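Local coordinates for protein mandelate racemase/muconate lactonizing enzyme (Jannaschia sp., PDB 4J3Z) that probably catalyses an isomerase reaction as a member of the mandelate racemase/muconate lactonizing enzyme family of the enolase superfamily, at residues E343-G348 with D371-A376; D5-F10 with D57-H62; T36-V41 with L365-N370. All blocks are in the same frame, centred on the assembly; numbering follows the deposited sequence.

Interaction 1. Residues E343-G348 with D371-A376; sequences EALVTG and DAIANA
Leu345 and Ile373 meet where segment 343-348 comes up against the side of the short helix 371-376, their CA atoms 5.7 Å apart. The apolar contacts carry the join. The CG2 methyl of Ile373 lies against the backbone of Leu345, 3.7 Å from its CA, and at 3.8 Å from the CD1 methyl of the same leucine. With CG anti to the backbone N (chi1 -175°), the Leu345 side chain swings its end closer to helix 371-376 than its CB direction alone would bring it. Its CD1 thus comes against the backbone of Ala374, 3.7 Å from the amide N and 4.1 Å from the CB. The small side chain of Ala374 allows CD1 to approach the helix backbone.

A second kind of approach joins an apolar branch to a polar backbone atom. Ile373 CG1, the other branch from CB, passes 3.8 Å from Ala344 O. That is van der Waals contact alone; the same carbonyl accepts a hydrogen bond from Asn370 ND2, just before helix 371-376. Leu345 also reaches Trp24 and Leu26 of strand 24-31, and Asp371 forms a salt bridge with Arg28, so the small antiparallel pair 346-347/368-369 and helix 371-376 sit against the three-stranded N-terminal sheet.

Between the two segments themselves no hydrogen bond or salt bridge forms. The polar links, Ala344 with Asn370 and Asp371 with Arg28, lie outside this pair, which implies a contact resting on van der Waals packing of Leu345, Ile373 and Ala374.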
loop_
_atom_site.group_PDB
_atom_site.type_symbol
_atom_site.label_atom_id
_atom_site.label_comp_id
_atom_site.label_asym_id
_atom_site.label_seq_id
_atom_site.Cartn_x
_atom_site.Cartn_y
_atom_site.Cartn_z
ATOM N N GLU D 343 -18.047 31.285 -35.627
ATOM C CA GLU D 343 -17.260 32.271 -36.384
ATOM C C GLU D 343 -18.014 33.593 -36.631
ATOM O O GLU D 343 -17.414 34.598 -37.016
ATOM C CB GLU D 343 -16.782 31.662 -37.714
ATOM C CG GLU D 343 -15.728 32.460 -38.474
ATOM C CD GLU D 343 -14.370 32.510 -37.782
ATOM O OE1 GLU D 343 -13.995 31.549 -37.065
ATOM O OE2 GLU D 343 -13.661 33.513 -37.979
ATOM N N ALA D 344 -19.325 33.583 -36.405
ATOM C CA ALA D 344 -20.143 34.794 -36.512
ATOM C C ALA D 344 -20.220 35.556 -35.190
ATOM O O ALA D 344 -20.165 36.794 -35.182
ATOM C CB ALA D 344 -21.550 34.447 -36.996
ATOM N N LEU D 345 -20.360 34.825 -34.081
ATOM C CA LEU D 345 -20.577 35.452 -32.764
ATOM C C LEU D 345 -19.426 36.377 -32.355
ATOM O O LEU D 345 -19.657 37.434 -31.770
ATOM C CB LEU D 345 -20.875 34.408 -31.670
ATOM C CG LEU D 345 -21.247 34.923 -30.259
ATOM C CD1 LEU D 345 -22.308 36.026 -30.281
ATOM C CD2 LEU D 345 -21.690 33.791 -29.349
ATOM N N VAL D 346 -18.199 35.977 -32.676
ATOM C CA VAL D 346 -17.023 36.813 -32.433
ATOM C C VAL D 346 -16.296 37.118 -33.748
ATOM O O VAL D 346 -16.538 36.453 -34.761
ATOM C CB VAL D 346 -16.045 36.145 -31.433
ATOM C CG1 VAL D 346 -16.607 36.161 -30.012
ATOM C CG2 VAL D 346 -15.711 34.725 -31.866
ATOM N N THR D 347 -15.435 38.135 -33.746
ATOM C CA THR D 347 -14.412 38.252 -34.788
ATOM C C THR D 347 -13.035 38.018 -34.146
ATOM O O THR D 347 -12.701 38.640 -33.136
ATOM C CB THR D 347 -14.457 39.587 -35.569
ATOM O OG1 THR D 347 -13.948 40.657 -34.760
ATOM C CG2 THR D 347 -15.889 39.915 -36.047
ATOM N N GLY D 348 -12.263 37.094 -34.711
ATOM C CA GLY D 348 -10.936 36.768 -34.176
ATOM C C GLY D 348 -10.767 35.324 -33.736
ATOM O O GLY D 348 -9.659 34.886 -33.434
ATOM N N ASP D 371 -21.993 42.639 -30.872
ATOM C CA ASP D 371 -23.220 42.843 -30.099
ATOM C C ASP D 371 -24.513 42.424 -30.817
ATOM O O ASP D 371 -25.380 41.761 -30.221
ATOM C CB ASP D 371 -23.296 44.286 -29.598
ATOM C CG ASP D 371 -22.429 44.530 -28.356
ATOM O OD1 ASP D 371 -21.985 43.552 -27.713
ATOM O OD2 ASP D 371 -22.202 45.708 -28.016
ATOM N N ALA D 372 -24.630 42.791 -32.092
ATOM C CA ALA D 372 -25.834 42.513 -32.873
ATOM C C ALA D 372 -26.132 41.013 -32.976
ATOM O O ALA D 372 -27.271 40.591 -32.791
ATOM C CB ALA D 372 -25.732 43.152 -34.251
ATOM N N ILE D 373 -25.102 40.216 -33.257
ATOM C CA ILE D 373 -25.208 38.755 -33.270
ATOM C C ILE D 373 -25.588 38.227 -31.894
ATOM O O ILE D 373 -26.522 37.428 -31.756
ATOM C CB ILE D 373 -23.892 38.104 -33.759
ATOM C CG1 ILE D 373 -23.572 38.554 -35.193
ATOM C CG2 ILE D 373 -23.963 36.581 -33.688
ATOM C CD1 ILE D 373 -24.665 38.261 -36.211
ATOM N N ALA D 374 -24.865 38.695 -30.878
ATOM C CA ALA D 374 -25.142 38.349 -29.488
ATOM C C ALA D 374 -26.618 38.517 -29.155
ATOM O O ALA D 374 -27.278 37.550 -28.790
ATOM C CB ALA D 374 -24.279 39.195 -28.548
ATOM N N ASN D 375 -27.130 39.741 -29.297
ATOM C CA ASN D 375 -28.493 40.086 -28.865
ATOM C C ASN D 375 -29.601 39.374 -29.640
ATOM O O ASN D 375 -30.542 38.847 -29.038
ATOM C CB ASN D 375 -28.697 41.611 -28.874
ATOM C CG ASN D 375 -27.836 42.322 -27.834
ATOM O OD1 ASN D 375 -27.563 41.783 -26.749
ATOM N ND2 ASN D 375 -27.406 43.539 -28.157
ATOM N N ALA D 376 -29.480 39.346 -30.967
ATOM C CA ALA D 376 -30.441 38.648 -31.830
ATOM C C ALA D 376 -30.647 37.184 -31.432
ATOM O O ALA D 376 -31.709 36.604 -31.680
ATOM C CB ALA D 376 -30.000 38.742 -33.287
#

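Interaction 2. Residues D5-F10 with D57-H62; sequences DTLDIF and DVFTRH
Leu7 and Phe59 pack strand 4-12 against helix 48-62 in the alpha+beta N-terminal domain, whose three-stranded antiparallel meander is followed by helices, as in other enolase-superfamily members. The short segments of strand and helix run nearly antiparallel, at 174°, with their axes 9.7 Å apart at closest approach. Both side chains point across the gap and slide past each other in opposite directions. Leu7 places its CB over one face of the Phe59 ring in a CH-pi contact, 4.0 Å from the centroid and offset toward the rim, while its CD2 reaches back to Phe59 CB at 3.8 Å. Phe59 holds CG anti to its own N (chi1 172°), which carries the ring's far end to the carbonyl of Asp5. With an alanine here the ring is gone, and the likely result is a gap between helix and strand, with Leu7 CB left without its packing partner. Leu98 of helix 89-109 touches both Leu7 and Phe59, adding a third element to the core. On the helix, Arg61 grips Asp57 side-on: NE bonds OD1 at 2.8 Å, and NH2 bonds OD2 at 3.1 Å. Both also face the second subunit, where Asp57 accepts a bond from Gly47 N and Arg61 gives one to Asn382 O of that chain. Beside the classic beta bulge that Asp5 and Thr6 form opposite Thr30, Asp5 O lies near the ring plane at the edge, 3.4 Å from Phe59 CZ.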
loop_
_atom_site.group_PDB
_atom_site.type_symbol
_atom_site.label_atom_id
_atom_site.label_comp_id
_atom_site.label_asym_id
_atom_site.label_seq_id
_atom_site.Cartn_x
_atom_site.Cartn_y
_atom_site.Cartn_z
ATOM N N ASP D 5 -14.518 47.235 -13.260
ATOM C CA ASP D 5 -15.642 48.117 -12.939
ATOM C C ASP D 5 -17.014 47.474 -13.164
ATOM O O ASP D 5 -17.714 47.173 -12.192
ATOM C CB ASP D 5 -15.528 49.449 -13.697
ATOM C CG ASP D 5 -16.334 50.566 -13.051
ATOM O OD1 ASP D 5 -17.101 50.304 -12.100
ATOM O OD2 ASP D 5 -16.199 51.721 -13.494
ATOM N N THR D 6 -17.396 47.275 -14.429
ATOM C CA THR D 6 -18.732 46.767 -14.763
ATOM C C THR D 6 -18.719 45.418 -15.481
ATOM O O THR D 6 -17.721 45.022 -16.100
ATOM C CB THR D 6 -19.544 47.741 -15.646
ATOM O OG1 THR D 6 -19.012 47.736 -16.975
ATOM C CG2 THR D 6 -19.560 49.178 -15.067
ATOM N N LEU D 7 -19.856 44.731 -15.395
ATOM C CA LEU D 7 -20.038 43.446 -16.020
ATOM C C LEU D 7 -21.335 43.394 -16.825
ATOM O O LEU D 7 -22.399 43.771 -16.348
ATOM C CB LEU D 7 -20.034 42.350 -14.954
ATOM C CG LEU D 7 -20.383 40.921 -15.378
ATOM C CD1 LEU D 7 -19.387 40.385 -16.390
ATOM C CD2 LEU D 7 -20.450 40.025 -14.151
ATOM N N ASP D 8 -21.228 42.931 -18.063
ATOM C CA ASP D 8 -22.408 42.611 -18.850
ATOM C C ASP D 8 -22.353 41.132 -19.150
ATOM O O ASP D 8 -21.299 40.609 -19.509
ATOM C CB ASP D 8 -22.449 43.438 -20.135
ATOM C CG ASP D 8 -22.359 44.929 -19.870
ATOM O OD1 ASP D 8 -22.844 45.397 -18.809
ATOM O OD2 ASP D 8 -21.801 45.639 -20.733
ATOM N N ILE D 9 -23.479 40.460 -18.946
ATOM C CA ILE D 9 -23.589 39.020 -19.179
ATOM C C ILE D 9 -24.506 38.817 -20.378
ATOM O O ILE D 9 -25.557 39.464 -20.469
ATOM C CB ILE D 9 -24.152 38.268 -17.943
ATOM C CG1 ILE D 9 -23.307 38.555 -16.690
ATOM C CG2 ILE D 9 -24.241 36.767 -18.201
ATOM C CD1 ILE D 9 -23.800 37.860 -15.435
ATOM N N PHE D 10 -24.091 37.928 -21.286
ATOM C CA PHE D 10 -24.869 37.553 -22.473
ATOM C C PHE D 10 -25.263 36.074 -22.432
ATOM O O PHE D 10 -24.405 35.188 -22.318
ATOM C CB PHE D 10 -24.069 37.815 -23.762
ATOM C CG PHE D 10 -23.781 39.268 -24.028
ATOM C CD1 PHE D 10 -24.707 40.069 -24.691
ATOM C CD2 PHE D 10 -22.574 39.837 -23.635
ATOM C CE1 PHE D 10 -24.444 41.403 -24.950
ATOM C CE2 PHE D 10 -22.307 41.179 -23.885
ATOM C CZ PHE D 10 -23.244 41.960 -24.545
ATOM N N ASP D 57 -23.027 38.030 -8.481
ATOM C CA ASP D 57 -22.643 37.931 -7.062
ATOM C C ASP D 57 -21.124 37.803 -6.908
ATOM O O ASP D 57 -20.521 38.566 -6.150
ATOM C CB ASP D 57 -23.370 36.758 -6.385
ATOM C CG ASP D 57 -23.390 36.861 -4.868
ATOM O OD1 ASP D 57 -22.310 36.759 -4.242
ATOM O OD2 ASP D 57 -24.497 37.020 -4.294
ATOM N N VAL D 58 -20.521 36.861 -7.649
ATOM C CA VAL D 58 -19.078 36.553 -7.567
ATOM C C VAL D 58 -18.205 37.756 -7.951
ATOM O O VAL D 58 -17.220 38.069 -7.270
ATOM C CB VAL D 58 -18.713 35.305 -8.428
ATOM C CG1 VAL D 58 -17.204 35.120 -8.566
ATOM C CG2 VAL D 58 -19.351 34.037 -7.858
ATOM N N PHE D 59 -18.584 38.434 -9.031
ATOM C CA PHE D 59 -17.883 39.619 -9.516
ATOM C C PHE D 59 -17.935 40.760 -8.498
ATOM O O PHE D 59 -16.895 41.302 -8.101
ATOM C CB PHE D 59 -18.482 40.041 -10.867
ATOM C CG PHE D 59 -17.969 41.358 -11.392
ATOM C CD1 PHE D 59 -16.734 41.439 -12.032
ATOM C CD2 PHE D 59 -18.733 42.517 -11.260
ATOM C CE1 PHE D 59 -16.267 42.648 -12.523
ATOM C CE2 PHE D 59 -18.272 43.731 -11.744
ATOM C CZ PHE D 59 -17.037 43.797 -12.377
ATOM N N THR D 60 -19.144 41.111 -8.065
ATOM C CA THR D 60 -19.360 42.222 -7.128
ATOM C C THR D 60 -18.665 41.981 -5.780
ATOM O O THR D 60 -18.033 42.886 -5.213
ATOM C CB THR D 60 -20.872 42.472 -6.922
ATOM O OG1 THR D 60 -21.483 42.776 -8.190
ATOM C CG2 THR D 60 -21.133 43.634 -5.940
ATOM N N ARG D 61 -18.758 40.748 -5.292
ATOM C CA ARG D 61 -18.288 40.417 -3.952
ATOM C C ARG D 61 -16.767 40.230 -3.819
ATOM O O ARG D 61 -16.239 40.378 -2.719
ATOM C CB ARG D 61 -19.029 39.187 -3.436
ATOM C CG ARG D 61 -19.027 39.037 -1.927
ATOM C CD ARG D 61 -19.757 37.773 -1.508
ATOM N NE ARG D 61 -21.165 37.788 -1.907
ATOM C CZ ARG D 61 -22.132 38.421 -1.252
ATOM N NH1 ARG D 61 -21.867 39.110 -0.149
ATOM N NH2 ARG D 61 -23.375 38.367 -1.705
ATOM N N HIS D 62 -16.076 39.918 -4.923
ATOM C CA HIS D 62 -14.632 39.620 -4.879
ATOM C C HIS D 62 -13.763 40.323 -5.922
ATOM O O HIS D 62 -12.534 40.302 -5.808
ATOM C CB HIS D 62 -14.361 38.120 -5.062
ATOM C CG HIS D 62 -15.291 37.219 -4.317
ATOM N ND1 HIS D 62 -15.203 37.016 -2.957
ATOM C CD2 HIS D 62 -16.293 36.422 -4.755
ATOM C CE1 HIS D 62 -16.132 36.153 -2.586
ATOM N NE2 HIS D 62 -16.799 35.768 -3.660
#

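Interaction 3. Residues T36-V41 with L365-N370; sequences TGLGEV and LGITLN
Leu38 reaches from strand 36-41 to the backbone of 365-370 and meets Leu369 there, the two side chains crossing at about a right angle. This is the tight part of the contact. Leu38 has CG anti to its carbonyl carbon and beside the backbone N (chi1 -82°), and with an extended chi2 (-179°) this brings CD1 up against the 368-369 backbone. CD1 comes within 3.5 Å of Leu369 N and 3.7 Å of Leu369 CB; the second methyl, CD2, rests against the same CB at 4.0 Å. The leucine tip therefore sits against the peptide link between Thr368 and Leu369, with Ile367 O at 3.8 Å from CD1. Leu365 adds a separate close touch, its CD1 lying 3.6 Å from Leu38 O.

Away from these points the fit slackens. Ile367 touches Leu38 lightly, the two CD1 methyls being 4.5 Å apart, and it packs also on Val316 and Ala319 of helix 315-327. On the solvent side, Thr368 turns its side chain away from strand 36-41 and is exposed, so that its backbone is what comes close to Leu38.

No hydrogen bond spans the two segments, yet both are held by the same side chain: Asp104 accepts a bond from Leu38 N through OD2 and from Leu365 N through OD1. Val316 also touches Leu38, so helix 315-327 supplies the barrel side of the buried group. Here a late segment of the chain returns to an outer strand of the N-terminal meander, consistent with the enolase-superfamily fold, in which C-terminal residues complete the capping domain.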
loop_
_atom_site.group_PDB
_atom_site.type_symbol
_atom_site.label_atom_id
_atom_site.label_comp_id
_atom_site.label_asym_id
_atom_site.label_seq_id
_atom_site.Cartn_x
_atom_site.Cartn_y
_atom_site.Cartn_z
ATOM N N THR D 36 -11.874 46.255 -22.200
ATOM C CA THR D 36 -12.885 45.211 -22.064
ATOM C C THR D 36 -12.288 43.827 -22.314
ATOM O O THR D 36 -11.472 43.637 -23.226
ATOM C CB THR D 36 -14.055 45.400 -23.056
ATOM O OG1 THR D 36 -13.563 45.297 -24.398
ATOM C CG2 THR D 36 -14.738 46.764 -22.880
ATOM N N GLY D 37 -12.715 42.861 -21.509
ATOM C CA GLY D 37 -12.300 41.489 -21.679
ATOM C C GLY D 37 -13.495 40.574 -21.811
ATOM O O GLY D 37 -14.535 40.820 -21.194
ATOM N N LEU D 38 -13.343 39.524 -22.623
ATOM C CA LEU D 38 -14.374 38.499 -22.763
ATOM C C LEU D 38 -14.032 37.244 -21.971
ATOM O O LEU D 38 -12.865 36.862 -21.874
ATOM C CB LEU D 38 -14.606 38.140 -24.236
ATOM C CG LEU D 38 -15.522 39.027 -25.092
ATOM C CD1 LEU D 38 -15.612 38.441 -26.489
ATOM C CD2 LEU D 38 -16.915 39.165 -24.491
ATOM N N GLY D 39 -15.058 36.617 -21.401
ATOM C CA GLY D 39 -14.915 35.370 -20.654
ATOM C C GLY D 39 -16.165 34.515 -20.791
ATOM O O GLY D 39 -17.248 35.033 -21.071
ATOM N N GLU D 40 -16.015 33.208 -20.595
ATOM C CA GLU D 40 -17.127 32.283 -20.737
ATOM C C GLU D 40 -17.264 31.342 -19.535
ATOM O O GLU D 40 -16.284 30.735 -19.083
ATOM C CB GLU D 40 -17.016 31.507 -22.057
ATOM C CG GLU D 40 -18.098 30.467 -22.261
ATOM C CD GLU D 40 -18.391 30.156 -23.721
ATOM O OE1 GLU D 40 -17.625 30.566 -24.623
ATOM O OE2 GLU D 40 -19.414 29.484 -23.959
ATOM N N VAL D 41 -18.497 31.234 -19.043
ATOM C CA VAL D 41 -18.850 30.411 -17.900
ATOM C C VAL D 41 -19.386 29.062 -18.379
ATOM O O VAL D 41 -20.213 28.987 -19.308
ATOM C CB VAL D 41 -19.922 31.109 -17.029
ATOM C CG1 VAL D 41 -20.340 30.243 -15.846
ATOM C CG2 VAL D 41 -19.442 32.480 -16.564
ATOM N N LEU D 365 -7.201 37.782 -25.893
ATOM C CA LEU D 365 -7.623 36.515 -26.471
ATOM C C LEU D 365 -7.778 36.635 -27.979
ATOM O O LEU D 365 -7.947 35.630 -28.676
ATOM C CB LEU D 365 -8.905 35.999 -25.800
ATOM C CG LEU D 365 -8.789 35.682 -24.308
ATOM C CD1 LEU D 365 -10.152 35.393 -23.686
ATOM C CD2 LEU D 365 -7.829 34.525 -24.065
ATOM N N GLY D 366 -7.703 37.875 -28.467
ATOM C CA GLY D 366 -7.780 38.189 -29.895
ATOM C C GLY D 366 -9.200 38.115 -30.425
ATOM O O GLY D 366 -9.419 38.145 -31.641
ATOM N N ILE D 367 -10.160 38.008 -29.508
ATOM C CA ILE D 367 -11.575 37.891 -29.866
ATOM C C ILE D 367 -12.390 39.076 -29.352
ATOM O O ILE D 367 -12.320 39.437 -28.175
ATOM C CB ILE D 367 -12.202 36.554 -29.390
ATOM C CG1 ILE D 367 -11.922 36.309 -27.896
ATOM C CG2 ILE D 367 -11.672 35.396 -30.227
ATOM C CD1 ILE D 367 -12.683 35.150 -27.291
ATOM N N THR D 368 -13.134 39.698 -30.259
ATOM C CA THR D 368 -14.101 40.721 -29.887
ATOM C C THR D 368 -15.480 40.095 -30.053
ATOM O O THR D 368 -15.677 39.252 -30.926
ATOM C CB THR D 368 -13.948 41.977 -30.773
ATOM O OG1 THR D 368 -12.589 42.430 -30.728
ATOM C CG2 THR D 368 -14.849 43.116 -30.310
ATOM N N LEU D 369 -16.421 40.471 -29.191
ATOM C CA LEU D 369 -17.811 40.091 -29.380
ATOM C C LEU D 369 -18.458 41.036 -30.388
ATOM O O LEU D 369 -18.023 42.175 -30.537
ATOM C CB LEU D 369 -18.558 40.116 -28.049
ATOM C CG LEU D 369 -19.959 39.506 -28.010
ATOM C CD1 LEU D 369 -19.920 37.989 -28.089
ATOM C CD2 LEU D 369 -20.690 39.960 -26.765
ATOM N N ASN D 370 -19.477 40.541 -31.095
ATOM C CA ASN D 370 -20.291 41.357 -32.001
ATOM C C ASN D 370 -21.675 41.460 -31.393
ATOM O O ASN D 370 -22.443 40.487 -31.399
ATOM C CB ASN D 370 -20.406 40.707 -33.386
ATOM C CG ASN D 370 -19.065 40.288 -33.957
ATOM O OD1 ASN D 370 -18.097 41.044 -33.932
ATOM N ND2 ASN D 370 -19.012 39.079 -34.499
#

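Overall arrangement
From the N terminus, strand 4-12 opens interaction 2, and strand 36-41, which begins interaction 3, follows before helix 48-62 closes interaction 2; these two therefore cross along the chain. Interaction 1 opens far later, at 343-348, after interaction 2 has closed. Segment 365-370 then closes the long loop of interaction 3, and helix 371-376, directly after it, closes interaction 1, so these two cross as well. Strands 346-347 and 368-369 pair in one small sheet, bringing interactions 1 and 3 together, with centres about 11 Å apart. Phe10 touches both Leu369 and helix 371-376. Together the three contacts tie the N-terminal sheet to its own helix and to a late part of the chain, residues 343-376.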